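Side-chain contact in endo-b-1,4-glucanase (Nasutitermes takasagoensis, PDB 1KS8), which probably hydrolyses internal beta-1,4-glucosidic linkages in cellulose, lichenin and cereal beta-D-glucans, as a family 9 glycosyl hydrolase: residues L13-Y16 / E17-S21. Residues are numbered along the deposited sequence; the frame is centred on the assembly and turned at random.
Sequences LLFY and EAQRS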
loop_
_atom_site.group_PDB
_atom_site.type_symbol
_atom_site.label_atom_id
_atom_site.label_comp_id
_atom_site.label_asym_id
_atom_site.label_seq_id
_atom_site.Cartn_x
_atom_site.Cartn_y
_atom_site.Cartn_z
ATOM N N LEU A 13 -10.165 2.218 -6.280
ATOM C CA LEU A 13 -10.345 0.783 -6.428
ATOM C C LEU A 13 -10.113 0.382 -7.884
ATOM O O LEU A 13 -9.646 -0.722 -8.155
ATOM C CB LEU A 13 -11.742 0.372 -5.951
ATOM C CG LEU A 13 -11.841 0.331 -4.421
ATOM C CD1 LEU A 13 -13.296 0.325 -3.987
ATOM C CD2 LEU A 13 -11.100 -0.900 -3.898
ATOM N N LEU A 14 -10.423 1.276 -8.824
ATOM C CA LEU A 14 -10.183 0.976 -10.233
ATOM C C LEU A 14 -8.678 0.945 -10.479
ATOM O O LEU A 14 -8.195 0.190 -11.320
ATOM C CB LEU A 14 -10.838 2.021 -11.142
ATOM C CG LEU A 14 -12.370 2.023 -11.190
ATOM C CD1 LEU A 14 -12.838 3.139 -12.107
ATOM C CD2 LEU A 14 -12.888 0.682 -11.688
ATOM N N PHE A 15 -7.932 1.772 -9.752
ATOM C CA PHE A 15 -6.485 1.759 -9.912
ATOM C C PHE A 15 -5.966 0.390 -9.480
ATOM O O PHE A 15 -5.142 -0.211 -10.165
ATOM C CB PHE A 15 -5.814 2.854 -9.071
ATOM C CG PHE A 15 -4.315 2.696 -8.967
ATOM C CD1 PHE A 15 -3.510 2.738 -10.103
ATOM C CD2 PHE A 15 -3.713 2.474 -7.732
ATOM C CE1 PHE A 15 -2.125 2.558 -10.006
ATOM C CE2 PHE A 15 -2.330 2.291 -7.628
ATOM C CZ PHE A 15 -1.537 2.333 -8.764
ATOM N N TYR A 16 -6.444 -0.118 -8.347
ATOM C CA TYR A 16 -5.975 -1.425 -7.915
ATOM C C TYR A 16 -6.365 -2.516 -8.914
ATOM O O TYR A 16 -5.600 -3.450 -9.134
ATOM C CB TYR A 16 -6.457 -1.729 -6.489
ATOM C CG TYR A 16 -5.624 -0.996 -5.451
ATOM C CD1 TYR A 16 -4.274 -1.308 -5.273
ATOM C CD2 TYR A 16 -6.160 0.051 -4.702
ATOM C CE1 TYR A 16 -3.480 -0.590 -4.380
ATOM C CE2 TYR A 16 -5.374 0.775 -3.805
ATOM C CZ TYR A 16 -4.037 0.450 -3.651
ATOM O OH TYR A 16 -3.254 1.167 -2.774
ATOM N N GLU A 17 -7.533 -2.396 -9.544
ATOM C CA GLU A 17 -7.910 -3.396 -10.542
ATOM C C GLU A 17 -6.902 -3.335 -11.691
ATOM O O GLU A 17 -6.564 -4.359 -12.283
ATOM C CB GLU A 17 -9.318 -3.148 -11.105
ATOM C CG GLU A 17 -10.464 -3.440 -10.149
ATOM C CD GLU A 17 -11.753 -3.790 -10.873
ATOM O OE1 GLU A 17 -12.823 -3.793 -10.225
ATOM O OE2 GLU A 17 -11.694 -4.078 -12.089
ATOM N N ALA A 18 -6.423 -2.132 -12.001
ATOM C CA ALA A 18 -5.456 -1.939 -13.080
ATOM C C ALA A 18 -4.083 -2.517 -12.746
ATOM O O ALA A 18 -3.261 -2.726 -13.641
ATOM C CB ALA A 18 -5.323 -0.448 -13.405
ATOM N N GLN A 19 -3.840 -2.768 -11.460
ATOM C CA GLN A 19 -2.563 -3.312 -10.996
ATOM C C GLN A 19 -2.586 -4.826 -10.817
ATOM O O GLN A 19 -1.576 -5.428 -10.454
ATOM C CB GLN A 19 -2.174 -2.673 -9.660
ATOM C CG GLN A 19 -1.891 -1.183 -9.722
ATOM C CD GLN A 19 -0.739 -0.854 -10.647
ATOM O OE1 GLN A 19 -0.943 -0.456 -11.793
ATOM N NE2 GLN A 19 0.485 -1.031 -10.159
ATOM N N ARG A 20 -3.732 -5.447 -11.066
ATOM C CA ARG A 20 -3.844 -6.888 -10.893
ATOM C C ARG A 20 -3.000 -7.720 -11.846
ATOM O O ARG A 20 -2.967 -7.478 -13.055
ATOM C CB ARG A 20 -5.304 -7.322 -11.029
ATOM C CG ARG A 20 -6.197 -6.859 -9.907
ATOM C CD ARG A 20 -7.642 -7.184 -10.213
ATOM N NE ARG A 20 -8.511 -6.857 -9.089
ATOM C CZ ARG A 20 -9.826 -7.047 -9.082
ATOM N NH1 ARG A 20 -10.429 -7.560 -10.146
ATOM N NH2 ARG A 20 -10.533 -6.733 -8.006
ATOM N N SER A 21 -2.316 -8.705 -11.277
ATOM C CA SER A 21 -1.499 -9.634 -12.041
ATOM C C SER A 21 -2.238 -10.974 -12.034
ATOM O O SER A 21 -3.054 -11.233 -11.143
ATOM C CB SER A 21 -0.123 -9.795 -11.381
ATOM O OG SER A 21 0.678 -10.725 -12.094
#
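F15 and Q19, four residues apart near the end of helix 5-18 in this (alpha/alpha)6 fold, illustrate how a helix's last turn can fix a polar side chain. The backbone bonding changes at Q19. E17 N still bonds to L13 O at 3.0 Å and A18 N to L14 O, both i to i+4 bonds of the regular helix. Q19 N then divides itself: its bond to F15 O is weak and bent, whereas Y16 O receives it at 3.0 Å, in the i to i+3 manner of a tightening turn.

Between the side chains, F15 holds CG anti to its own N (chi1 168°), which swings the ring against the Q19 side chain. CG of Q19 sits over one face, 3.9 Å from the ring centroid, in a CH-pi contact displaced toward the rim near CZ. Because the glutamine chain bends at chi2 (-61°), its amide follows that rim nearly flat to the ring, the two planes 14° apart, with OE1 3.7 Å from F15 CE1.

Polar ends are satisfied beyond the helix. Q19 OE1 accepts from H360 NE2 and its NE2 donates to A55 O, which together fix the amide's flip; the Q19 side chain lies about 8 Å from that of E412, the predicted active-site residue. Replacing Q19 by an alanine is likely to leave H360 NE2 and A55 O without these partners and the F15 face without its CG methylene. Y16 OH bonds to T415 O, tying the turn to helix 415-430, and E17 OE2 takes the backbone N-H groups of K29 and V30. R20, extended from CG to NE, runs back to bring its guanidinium, which makes a cation-pi contact with W98, against E17, whose CG lies 3.8 Å from the guanidinium plane, over its centre.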